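Local coordinates for protein homoserine dehydrogenase (Thermoplasma acidophilum, PDB 3ING) that probably catalyses the NADPH-dependent reduction of aspartate semialdehyde to homoserine, on the biosynthetic route to threonine and methionine, at residues N14-I23 against P306-I317; R243-E254 against A264-N272. All coordinates share one frame; numbering follows the deposited sequence.

Contact 1. Residues N14-I23 against P306-I317; sequences NVGLNVLRII and PYETAGAVVNDI. With NDP (NADPH dihydro-nicotinamide-adenine-dinucleotide phosphate), chain C.
Ile22 is a knob in a hole formed by Tyr307, Ala310, Gly311 and Val314. Its CB carries two branches. CG2, anti to the backbone N, meets Val314 CG2 at 3.9 Å. CG1 lies beside the backbone N (chi1 -68°) and passes Tyr307 CE1 at 3.7 Å. The tip, CD1, lies over the face of the Tyr307 ring as a CH-pi contact, 4.2 Å from the ring centroid. The same methyl rests on the backbone of the other helix, 3.5 Å from Gly311 N and close to Tyr307 O. Asn18 stands at the edge of that ring, its amide nearly perpendicular to it, with OD1 3.7 Å from Tyr307 CD1. OD1 also accepts a bond from Arg21 NH1. The Tyr307 hydroxyl bonds to Asp292 O of the second subunit.

Helix 14-23 follows the glycine-rich turn of a Rossmann-type nucleotide-binding fold, and helix 306-317 crosses it at -61°. Ala310 is the reciprocal knob, among Val15, Asn18, Val19 and Ile22. Its CB is 3.4 Å from Asn18 CB; with only this methyl as its side chain, the axes of the two segments approach to 8.0 Å. Nearer the cofactor, Val15 CG2 touches Thr309 CG2, and both side chains pack against the nicotinamide ring. The backbone N of Asn14 donates to NADPH O1A, and that of Val15 donates to O2N at 2.9 Å with a nearly straight bond (171°).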
loop_
_atom_site.group_PDB
_atom_site.type_symbol
_atom_site.label_atom_id
_atom_site.label_comp_id
_atom_site.label_asym_id
_atom_site.label_seq_id
_atom_site.Cartn_x
_atom_site.Cartn_y
_atom_site.Cartn_z
ATOM N N ASN A 14 -5.662 -12.183 -21.729
ATOM C CA ASN A 14 -5.487 -12.692 -20.367
ATOM C C ASN A 14 -5.895 -11.664 -19.333
ATOM O O ASN A 14 -6.620 -11.955 -18.381
ATOM C CB ASN A 14 -4.027 -13.083 -20.122
ATOM C CG ASN A 14 -3.614 -14.297 -20.905
ATOM O OD1 ASN A 14 -4.428 -14.883 -21.578
ATOM N ND2 ASN A 14 -2.344 -14.649 -20.865
ATOM N N VAL A 15 -5.431 -10.446 -19.517
ATOM C CA VAL A 15 -5.684 -9.420 -18.515
ATOM C C VAL A 15 -7.050 -8.756 -18.752
ATOM O O VAL A 15 -7.853 -8.661 -17.854
ATOM C CB VAL A 15 -4.557 -8.336 -18.497
ATOM C CG1 VAL A 15 -4.947 -7.185 -17.594
ATOM C CG2 VAL A 15 -3.187 -8.925 -18.063
ATOM N N GLY A 16 -7.295 -8.285 -19.971
ATOM C CA GLY A 16 -8.547 -7.613 -20.291
ATOM C C GLY A 16 -9.821 -8.422 -20.078
ATOM O O GLY A 16 -10.818 -7.882 -19.580
ATOM N N LEU A 17 -9.823 -9.722 -20.384
ATOM C CA LEU A 17 -11.051 -10.494 -20.107
ATOM C C LEU A 17 -11.274 -10.578 -18.589
ATOM O O LEU A 17 -12.399 -10.505 -18.138
ATOM C CB LEU A 17 -11.005 -11.863 -20.756
ATOM C CG LEU A 17 -12.319 -12.612 -20.935
ATOM C CD1 LEU A 17 -13.374 -11.762 -21.674
ATOM C CD2 LEU A 17 -12.070 -13.945 -21.672
ATOM N N ASN A 18 -10.199 -10.690 -17.808
ATOM C CA ASN A 18 -10.315 -10.683 -16.344
ATOM C C ASN A 18 -10.752 -9.331 -15.806
ATOM O O ASN A 18 -11.364 -9.235 -14.743
ATOM C CB ASN A 18 -8.990 -11.120 -15.683
ATOM C CG ASN A 18 -8.834 -12.631 -15.635
ATOM O OD1 ASN A 18 -9.782 -13.322 -15.308
ATOM N ND2 ASN A 18 -7.646 -13.136 -15.985
ATOM N N VAL A 19 -10.407 -8.270 -16.525
ATOM C CA VAL A 19 -10.882 -6.951 -16.136
ATOM C C VAL A 19 -12.424 -6.902 -16.226
ATOM O O VAL A 19 -13.113 -6.459 -15.293
ATOM C CB VAL A 19 -10.213 -5.817 -16.961
ATOM C CG1 VAL A 19 -11.010 -4.540 -16.836
ATOM C CG2 VAL A 19 -8.714 -5.582 -16.511
ATOM N N LEU A 20 -12.963 -7.451 -17.310
ATOM C CA LEU A 20 -14.401 -7.554 -17.458
ATOM C C LEU A 20 -15.002 -8.449 -16.369
ATOM O O LEU A 20 -16.032 -8.135 -15.800
ATOM C CB LEU A 20 -14.749 -8.124 -18.846
ATOM C CG LEU A 20 -14.503 -7.245 -20.072
ATOM C CD1 LEU A 20 -15.008 -7.914 -21.349
ATOM C CD2 LEU A 20 -15.158 -5.881 -19.895
ATOM N N ARG A 21 -14.359 -9.568 -16.074
ATOM C CA ARG A 21 -14.889 -10.466 -15.043
ATOM C C ARG A 21 -14.985 -9.754 -13.708
ATOM O O ARG A 21 -16.023 -9.839 -13.030
ATOM C CB ARG A 21 -14.017 -11.712 -14.888
ATOM C CG ARG A 21 -14.110 -12.721 -16.049
ATOM C CD ARG A 21 -13.279 -13.993 -15.825
ATOM N NE ARG A 21 -13.310 -14.849 -17.013
ATOM C CZ ARG A 21 -12.298 -15.069 -17.846
ATOM N NH1 ARG A 21 -11.102 -14.539 -17.646
ATOM N NH2 ARG A 21 -12.475 -15.882 -18.870
ATOM N N ILE A 22 -13.925 -9.035 -13.335
ATOM C CA ILE A 22 -13.894 -8.311 -12.056
ATOM C C ILE A 22 -14.937 -7.216 -12.017
ATOM O O ILE A 22 -15.654 -7.085 -11.036
ATOM C CB ILE A 22 -12.472 -7.776 -11.734
ATOM C CG1 ILE A 22 -11.557 -8.978 -11.455
ATOM C CG2 ILE A 22 -12.473 -6.828 -10.501
ATOM C CD1 ILE A 22 -10.084 -8.681 -11.281
ATOM N N ILE A 23 -15.078 -6.473 -13.108
ATOM C CA ILE A 23 -16.091 -5.428 -13.192
ATOM C C ILE A 23 -17.483 -6.025 -13.063
ATOM O O ILE A 23 -18.339 -5.510 -12.334
ATOM C CB ILE A 23 -15.981 -4.601 -14.522
ATOM C CG1 ILE A 23 -14.692 -3.780 -14.512
ATOM C CG2 ILE A 23 -17.303 -3.740 -14.741
ATOM C CD1 ILE A 23 -14.330 -3.059 -15.832
ATOM N N PRO A 306 -2.559 -12.908 -14.402
ATOM C CA PRO A 306 -3.388 -11.929 -15.111
ATOM C C PRO A 306 -4.671 -11.550 -14.369
ATOM O O PRO A 306 -5.174 -10.452 -14.562
ATOM C CB PRO A 306 -3.685 -12.622 -16.443
ATOM C CG PRO A 306 -3.480 -14.056 -16.170
ATOM C CD PRO A 306 -2.408 -14.145 -15.162
ATOM N N TYR A 307 -5.179 -12.417 -13.501
ATOM C CA TYR A 307 -6.364 -12.059 -12.720
ATOM C C TYR A 307 -6.035 -10.932 -11.709
ATOM O O TYR A 307 -6.789 -10.002 -11.530
ATOM C CB TYR A 307 -6.931 -13.279 -12.021
ATOM C CG TYR A 307 -8.122 -12.966 -11.162
ATOM C CD1 TYR A 307 -9.371 -12.746 -11.722
ATOM C CD2 TYR A 307 -7.990 -12.868 -9.786
ATOM C CE1 TYR A 307 -10.456 -12.431 -10.941
ATOM C CE2 TYR A 307 -9.072 -12.582 -8.991
ATOM C CZ TYR A 307 -10.297 -12.350 -9.579
ATOM O OH TYR A 307 -11.351 -12.030 -8.772
ATOM N N GLU A 308 -4.914 -11.093 -11.007
ATOM C CA GLU A 308 -4.414 -10.119 -10.034
ATOM C C GLU A 308 -3.997 -8.841 -10.697
ATOM O O GLU A 308 -4.228 -7.756 -10.177
ATOM C CB GLU A 308 -3.260 -10.727 -9.239
ATOM C CG GLU A 308 -3.708 -11.923 -8.381
ATOM C CD GLU A 308 -3.850 -13.256 -9.110
ATOM O OE1 GLU A 308 -3.334 -13.449 -10.229
ATOM O OE2 GLU A 308 -4.419 -14.161 -8.495
ATOM N N THR A 309 -3.423 -8.944 -11.878
ATOM C CA THR A 309 -3.094 -7.769 -12.658
ATOM C C THR A 309 -4.381 -7.030 -13.013
ATOM O O THR A 309 -4.452 -5.814 -12.898
ATOM C CB THR A 309 -2.348 -8.199 -13.946
ATOM O OG1 THR A 309 -1.116 -8.867 -13.605
ATOM C CG2 THR A 309 -2.036 -7.014 -14.917
ATOM N N ALA A 310 -5.406 -7.760 -13.435
ATOM C CA ALA A 310 -6.734 -7.159 -13.723
ATOM C C ALA A 310 -7.310 -6.415 -12.488
ATOM O O ALA A 310 -7.941 -5.365 -12.582
ATOM C CB ALA A 310 -7.717 -8.275 -14.240
ATOM N N GLY A 311 -7.048 -6.946 -11.308
ATOM C CA GLY A 311 -7.517 -6.315 -10.092
ATOM C C GLY A 311 -6.813 -4.990 -9.863
ATOM O O GLY A 311 -7.424 -4.049 -9.414
ATOM N N ALA A 312 -5.551 -4.912 -10.262
ATOM C CA ALA A 312 -4.762 -3.662 -10.196
ATOM C C ALA A 312 -5.313 -2.630 -11.158
ATOM O O ALA A 312 -5.504 -1.451 -10.811
ATOM C CB ALA A 312 -3.245 -3.968 -10.507
ATOM N N VAL A 313 -5.643 -3.068 -12.372
ATOM C CA VAL A 313 -6.321 -2.201 -13.339
ATOM C C VAL A 313 -7.640 -1.656 -12.769
ATOM O O VAL A 313 -7.922 -0.446 -12.893
ATOM C CB VAL A 313 -6.573 -2.912 -14.716
ATOM C CG1 VAL A 313 -7.374 -2.040 -15.660
ATOM C CG2 VAL A 313 -5.226 -3.396 -15.350
ATOM N N VAL A 314 -8.441 -2.511 -12.126
ATOM C CA VAL A 314 -9.752 -2.046 -11.648
ATOM C C VAL A 314 -9.570 -1.134 -10.426
ATOM O O VAL A 314 -10.339 -0.199 -10.241
ATOM C CB VAL A 314 -10.763 -3.196 -11.416
ATOM C CG1 VAL A 314 -12.072 -2.667 -10.787
ATOM C CG2 VAL A 314 -11.072 -3.905 -12.736
ATOM N N ASN A 315 -8.529 -1.377 -9.629
ATOM C CA ASN A 315 -8.208 -0.444 -8.537
ATOM C C ASN A 315 -7.921 0.939 -9.111
ATOM O O ASN A 315 -8.426 1.941 -8.610
ATOM C CB ASN A 315 -7.023 -0.914 -7.700
ATOM C CG ASN A 315 -6.863 -0.094 -6.456
ATOM O OD1 ASN A 315 -5.970 0.780 -6.352
ATOM N ND2 ASN A 315 -7.791 -0.285 -5.533
ATOM N N ASP A 316 -7.144 0.996 -10.201
ATOM C CA ASP A 316 -6.861 2.269 -10.863
ATOM C C ASP A 316 -8.149 2.940 -11.345
ATOM O O ASP A 316 -8.304 4.162 -11.202
ATOM C CB ASP A 316 -5.888 2.119 -12.030
ATOM C CG ASP A 316 -4.411 2.138 -11.608
ATOM O OD1 ASP A 316 -4.074 2.584 -10.477
ATOM O OD2 ASP A 316 -3.581 1.768 -12.475
ATOM N N ILE A 317 -9.057 2.162 -11.938
ATOM C CA ILE A 317 -10.364 2.707 -12.383
ATOM C C ILE A 317 -11.134 3.353 -11.210
ATOM O O ILE A 317 -11.701 4.465 -11.323
ATOM C CB ILE A 317 -11.235 1.604 -13.053
ATOM C CG1 ILE A 317 -10.583 1.118 -14.365
ATOM C CG2 ILE A 317 -12.682 2.119 -13.295
ATOM C CD1 ILE A 317 -11.338 -0.060 -15.066
HETATM P PA NDP C . -2.901 -10.845 -24.619
HETATM O O1A NDP C . -3.420 -12.042 -23.933
HETATM O O2A NDP C . -2.072 -11.079 -25.825
HETATM O O5B NDP C . -4.115 -9.883 -25.060
HETATM C C5B NDP C . -3.987 -8.712 -25.840
HETATM C C4B NDP C . -5.358 -8.210 -26.265
HETATM O O4B NDP C . -5.258 -7.103 -27.123
HETATM C C3B NDP C . -6.120 -9.253 -27.095
HETATM O O3B NDP C . -7.522 -9.061 -26.988
HETATM C C2B NDP C . -5.671 -8.957 -28.486
HETATM O O2B NDP C . -6.552 -9.394 -29.483
HETATM C C1B NDP C . -5.695 -7.453 -28.435
HETATM N N9A NDP C . -4.837 -6.786 -29.407
HETATM C C8A NDP C . -3.650 -7.170 -29.967
HETATM N N7A NDP C . -3.221 -6.147 -30.772
HETATM C C5A NDP C . -4.120 -5.153 -30.708
HETATM C C6A NDP C . -4.147 -3.931 -31.348
HETATM N N6A NDP C . -3.051 -3.448 -31.926
HETATM N N1A NDP C . -5.202 -3.142 -31.057
HETATM C C2A NDP C . -6.236 -3.523 -30.224
HETATM N N3A NDP C . -6.222 -4.740 -29.570
HETATM C C4A NDP C . -5.138 -5.523 -29.845
HETATM O O3 NDP C . -2.075 -9.938 -23.581
HETATM P PN NDP C . -2.241 -9.926 -21.981
HETATM O O1N NDP C . -1.502 -11.089 -21.405
HETATM O O2N NDP C . -3.698 -9.746 -21.696
HETATM O O5D NDP C . -1.425 -8.591 -21.546
HETATM C C5D NDP C . -2.043 -7.359 -21.918
HETATM C C4D NDP C . -1.153 -6.203 -21.468
HETATM O O4D NDP C . -1.026 -6.282 -20.067
HETATM C C3D NDP C . 0.250 -6.261 -22.010
HETATM O O3D NDP C . 0.724 -4.991 -22.475
HETATM C C2D NDP C . 1.074 -6.794 -20.855
HETATM O O2D NDP C . 2.413 -6.381 -20.900
HETATM C C1D NDP C . 0.336 -6.212 -19.672
HETATM N N1N NDP C . 0.576 -6.917 -18.425
HETATM C C2N NDP C . 0.304 -8.258 -18.346
HETATM C C3N NDP C . 0.678 -9.024 -17.251
HETATM C C7N NDP C . 0.222 -10.431 -17.172
HETATM O O7N NDP C . -0.076 -10.900 -15.913
HETATM N N7N NDP C . -0.013 -11.164 -18.252
HETATM C C4N NDP C . 1.091 -8.362 -15.941
HETATM C C5N NDP C . 1.322 -6.889 -16.129
HETATM C C6N NDP C . 1.043 -6.237 -17.328
HETATM P P2B NDP C . -7.074 -10.906 -29.601
HETATM O O1X NDP C . -7.763 -10.839 -30.937
HETATM O O2X NDP C . -7.910 -11.350 -28.364
HETATM O O3X NDP C . -5.817 -11.716 -29.657
#

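Contact 2. Residues R243-E254 against A264-N272; sequences RSYNANDRLVTE and AVSRIISLN
Glu254 and Arg267 form a salt bridge on one face of an antiparallel beta hairpin, strands 249-258 and 261-270. Arg267 NE, at 2.9 Å, and Arg267 NH2 both donate to Glu254 OE1. This is a side-on grip on a single oxygen. Both nitrogens reach OE1 on its syn side and from the same face of the carboxylate, whose plane is turned 46° from the guanidinium. Arg267 CG sits between its backbone N and carbonyl carbon (chi1 61°), and the chain then runs extended to NE. Ile269 CD1 lies 3.6 Å above the centre of the guanidinium. The same methyl crosses to Val252 CB at 3.7 Å, and Val252 CG2 in turn meets Leu271 CD2.

The other face carries Leu251, Thr253, Ser266 and Ile268. The hydroxyls of Thr253 and Ser266 share a hydrogen bond of 2.9 Å. Ile268 CG1 touches Leu251 CD2, while its CD1 reaches Tyr245 CE1 at 3.6 Å and lies over one face of the Arg243 guanidinium, toward its rim. Arg243 NH2 itself forms a salt bridge with Asp241. Helices 173-183 and 212-226 pack on this side, through Ile179 and Ala214 among others.

Paired backbone bonds hold the register at Arg250-Ile269, Val252-Arg267 and Glu254-Val265. Beyond the strand ends, Leu271 N donates to Asn248 O, and Asn248 ND2 returns a bond to Leu271 O. A type I turn, Asn246 to Asp249, leads into the first strand. Arg250 NH1 ties it down by donating to the carbonyls of Ala247 and Asp249. Asn246 N donates to Asp249 OD2 at 2.7 Å, meeting that oxygen from above the carboxylate plane.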
loop_
_atom_site.group_PDB
_atom_site.type_symbol
_atom_site.label_atom_id
_atom_site.label_comp_id
_atom_site.label_asym_id
_atom_site.label_seq_id
_atom_site.Cartn_x
_atom_site.Cartn_y
_atom_site.Cartn_z
ATOM N N ARG A 243 24.138 -19.446 -19.417
ATOM C CA ARG A 243 24.802 -19.863 -18.205
ATOM C C ARG A 243 24.041 -20.964 -17.433
ATOM O O ARG A 243 22.881 -21.291 -17.695
ATOM C CB ARG A 243 25.026 -18.657 -17.292
ATOM C CG ARG A 243 23.921 -18.411 -16.265
ATOM C CD ARG A 243 24.231 -17.178 -15.442
ATOM N NE ARG A 243 24.093 -15.970 -16.247
ATOM C CZ ARG A 243 24.418 -14.752 -15.821
ATOM N NH1 ARG A 243 24.902 -14.575 -14.586
ATOM N NH2 ARG A 243 24.255 -13.706 -16.633
ATOM N N SER A 244 24.723 -21.565 -16.479
ATOM C CA SER A 244 24.044 -22.450 -15.573
ATOM C C SER A 244 23.619 -21.567 -14.407
ATOM O O SER A 244 24.481 -21.018 -13.708
ATOM C CB SER A 244 24.970 -23.551 -15.100
ATOM O OG SER A 244 24.317 -24.336 -14.114
ATOM N N TYR A 245 22.314 -21.418 -14.185
ATOM C CA TYR A 245 21.859 -20.537 -13.105
ATOM C C TYR A 245 21.912 -21.184 -11.720
ATOM O O TYR A 245 21.722 -22.380 -11.586
ATOM C CB TYR A 245 20.442 -20.012 -13.408
ATOM C CG TYR A 245 20.435 -19.062 -14.580
ATOM C CD1 TYR A 245 20.921 -17.786 -14.440
ATOM C CD2 TYR A 245 19.991 -19.455 -15.822
ATOM C CE1 TYR A 245 20.937 -16.912 -15.486
ATOM C CE2 TYR A 245 20.012 -18.587 -16.895
ATOM C CZ TYR A 245 20.485 -17.311 -16.720
ATOM O OH TYR A 245 20.528 -16.410 -17.795
ATOM N N ASN A 246 22.181 -20.368 -10.708
ATOM C CA ASN A 246 22.140 -20.778 -9.326
ATOM C C ASN A 246 20.739 -20.648 -8.733
ATOM O O ASN A 246 19.926 -19.860 -9.212
ATOM C CB ASN A 246 23.063 -19.905 -8.481
ATOM C CG ASN A 246 24.448 -19.742 -9.089
ATOM O OD1 ASN A 246 24.919 -18.611 -9.292
ATOM N ND2 ASN A 246 25.105 -20.865 -9.391
ATOM N N ALA A 247 20.485 -21.400 -7.659
ATOM C CA ALA A 247 19.183 -21.410 -6.988
ATOM C C ALA A 247 18.810 -20.033 -6.440
ATOM O O ALA A 247 17.635 -19.710 -6.309
ATOM C CB ALA A 247 19.183 -22.440 -5.854
ATOM N N ASN A 248 19.816 -19.217 -6.129
ATOM C CA ASN A 248 19.577 -17.880 -5.598
ATOM C C ASN A 248 19.690 -16.722 -6.617
ATOM O O ASN A 248 19.648 -15.557 -6.244
ATOM C CB ASN A 248 20.466 -17.630 -4.367
ATOM C CG ASN A 248 21.941 -17.631 -4.683
ATOM O OD1 ASN A 248 22.388 -18.309 -5.614
ATOM N ND2 ASN A 248 22.726 -16.882 -3.885
ATOM N N ASP A 249 19.719 -17.049 -7.907
ATOM C CA ASP A 249 19.756 -16.031 -8.951
ATOM C C ASP A 249 18.339 -15.538 -9.264
ATOM O O ASP A 249 17.403 -16.343 -9.450
ATOM C CB ASP A 249 20.352 -16.569 -10.269
ATOM C CG ASP A 249 21.843 -16.856 -10.186
ATOM O OD1 ASP A 249 22.542 -16.300 -9.321
ATOM O OD2 ASP A 249 22.306 -17.656 -11.013
ATOM N N ARG A 250 18.230 -14.220 -9.338
ATOM C CA ARG A 250 17.015 -13.513 -9.684
ATOM C C ARG A 250 17.364 -12.322 -10.576
ATOM O O ARG A 250 18.470 -11.735 -10.474
ATOM C CB ARG A 250 16.322 -12.999 -8.443
ATOM C CG ARG A 250 15.983 -14.030 -7.380
ATOM C CD ARG A 250 14.821 -14.920 -7.770
ATOM N NE ARG A 250 14.471 -15.745 -6.616
ATOM C CZ ARG A 250 15.083 -16.870 -6.294
ATOM N NH1 ARG A 250 16.081 -17.348 -7.025
ATOM N NH2 ARG A 250 14.672 -17.553 -5.256
ATOM N N LEU A 251 16.421 -11.968 -11.449
ATOM C CA LEU A 251 16.532 -10.770 -12.271
ATOM C C LEU A 251 15.903 -9.638 -11.449
ATOM O O LEU A 251 14.678 -9.515 -11.312
ATOM C CB LEU A 251 15.854 -10.968 -13.635
ATOM C CG LEU A 251 16.031 -9.887 -14.720
ATOM C CD1 LEU A 251 15.198 -8.641 -14.470
ATOM C CD2 LEU A 251 17.532 -9.528 -14.918
ATOM N N VAL A 252 16.766 -8.813 -10.886
ATOM C CA VAL A 252 16.352 -7.745 -9.991
ATOM C C VAL A 252 16.426 -6.401 -10.697
ATOM O O VAL A 252 17.408 -6.086 -11.369
ATOM C CB VAL A 252 17.275 -7.702 -8.731
ATOM C CG1 VAL A 252 16.916 -6.539 -7.809
ATOM C CG2 VAL A 252 17.209 -9.071 -7.951
ATOM N N THR A 253 15.366 -5.629 -10.539
ATOM C CA THR A 253 15.255 -4.296 -11.088
ATOM C C THR A 253 15.468 -3.299 -9.951
ATOM O O THR A 253 14.730 -3.316 -8.933
ATOM C CB THR A 253 13.888 -4.055 -11.740
ATOM O OG1 THR A 253 13.685 -4.984 -12.813
ATOM C CG2 THR A 253 13.792 -2.623 -12.310
ATOM N N GLU A 254 16.477 -2.445 -10.127
ATOM C CA GLU A 254 16.820 -1.387 -9.151
ATOM C C GLU A 254 16.757 0.047 -9.732
ATOM O O GLU A 254 17.180 0.318 -10.884
ATOM C CB GLU A 254 18.221 -1.596 -8.621
ATOM C CG GLU A 254 18.546 -3.009 -8.153
ATOM C CD GLU A 254 20.018 -3.167 -7.806
ATOM O OE1 GLU A 254 20.867 -3.182 -8.751
ATOM O OE2 GLU A 254 20.306 -3.262 -6.594
ATOM N N ALA A 264 18.548 3.361 -13.528
ATOM C CA ALA A 264 17.602 2.243 -13.614
ATOM C C ALA A 264 18.357 1.069 -14.188
ATOM O O ALA A 264 18.858 1.125 -15.312
ATOM C CB ALA A 264 16.431 2.602 -14.494
ATOM N N VAL A 265 18.445 -0.009 -13.424
ATOM C CA VAL A 265 19.212 -1.178 -13.835
ATOM C C VAL A 265 18.542 -2.511 -13.489
ATOM O O VAL A 265 18.255 -2.753 -12.317
ATOM C CB VAL A 265 20.576 -1.211 -13.112
ATOM C CG1 VAL A 265 21.307 -2.512 -13.438
ATOM C CG2 VAL A 265 21.420 -0.007 -13.462
ATOM N N SER A 266 18.369 -3.388 -14.483
ATOM C CA SER A 266 17.836 -4.746 -14.272
ATOM C C SER A 266 18.978 -5.752 -14.534
ATOM O O SER A 266 19.622 -5.731 -15.580
ATOM C CB SER A 266 16.654 -5.013 -15.184
ATOM O OG SER A 266 15.585 -4.127 -14.860
ATOM N N ARG A 267 19.254 -6.621 -13.583
ATOM C CA ARG A 267 20.430 -7.472 -13.721
ATOM C C ARG A 267 20.229 -8.775 -12.968
ATOM O O ARG A 267 19.430 -8.855 -12.072
ATOM C CB ARG A 267 21.673 -6.725 -13.227
ATOM C CG ARG A 267 21.648 -6.320 -11.769
ATOM C CD ARG A 267 22.872 -5.438 -11.401
ATOM N NE ARG A 267 22.784 -4.858 -10.052
ATOM C CZ ARG A 267 23.483 -5.274 -8.987
ATOM N NH1 ARG A 267 24.352 -6.274 -9.071
ATOM N NH2 ARG A 267 23.328 -4.678 -7.812
ATOM N N ILE A 268 20.955 -9.808 -13.357
ATOM C CA ILE A 268 20.858 -11.073 -12.657
ATOM C C ILE A 268 21.781 -11.023 -11.440
ATOM O O ILE A 268 22.962 -10.767 -11.575
ATOM C CB ILE A 268 21.148 -12.287 -13.578
ATOM C CG1 ILE A 268 20.018 -12.459 -14.597
ATOM C CG2 ILE A 268 21.256 -13.520 -12.737
ATOM C CD1 ILE A 268 20.333 -13.377 -15.778
ATOM N N ILE A 269 21.229 -11.254 -10.252
ATOM C CA ILE A 269 21.968 -11.189 -9.016
ATOM C C ILE A 269 21.767 -12.467 -8.203
ATOM O O ILE A 269 20.655 -12.985 -8.121
ATOM C CB ILE A 269 21.458 -10.054 -8.097
ATOM C CG1 ILE A 269 21.303 -8.731 -8.831
ATOM C CG2 ILE A 269 22.423 -9.845 -6.951
ATOM C CD1 ILE A 269 20.900 -7.589 -7.896
ATOM N N SER A 270 22.827 -12.931 -7.552
ATOM C CA SER A 270 22.731 -14.047 -6.617
ATOM C C SER A 270 22.464 -13.463 -5.250
ATOM O O SER A 270 23.355 -12.892 -4.623
ATOM C CB SER A 270 24.017 -14.862 -6.584
ATOM O OG SER A 270 24.190 -15.526 -7.813
ATOM N N LEU A 271 21.241 -13.638 -4.778
ATOM C CA LEU A 271 20.808 -13.007 -3.544
ATOM C C LEU A 271 21.241 -13.752 -2.295
ATOM O O LEU A 271 21.359 -14.976 -2.288
ATOM C CB LEU A 271 19.285 -12.887 -3.540
ATOM C CG LEU A 271 18.683 -12.044 -4.670
ATOM C CD1 LEU A 271 17.169 -12.099 -4.622
ATOM C CD2 LEU A 271 19.181 -10.585 -4.593
ATOM N N ASN A 272 21.489 -12.965 -1.248
ATOM C CA ASN A 272 21.767 -13.458 0.081
ATOM C C ASN A 272 20.509 -14.045 0.663
ATOM O O ASN A 272 19.402 -13.586 0.360
ATOM C CB ASN A 272 22.274 -12.305 0.966
ATOM C CG ASN A 272 22.185 -12.611 2.459
ATOM O OD1 ASN A 272 21.424 -11.956 3.199
ATOM N ND2 ASN A 272 22.955 -13.604 2.913
#

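Overall arrangement
From the N terminus, strand 4-10 leads into helix 14-29, the first half of contact 1. The chain then completes the nucleotide-binding sheet and enters the region of the second sheet through strand 164-170. Contact 2 closes a short hairpin there, with nine residues between its segments, and makes strand 261-270 an outermost strand of that antiparallel sheet as counted within this chain. Helix 306-321 finally returns to helix 14-29, so contact 1 closes a loop of 282 residues with contact 2 nested inside it. Contact 1 joins the two family regions beside the cofactor; contact 2 stays within the second. Their centres are about 29 Å apart, on opposite sides of the chain's centre.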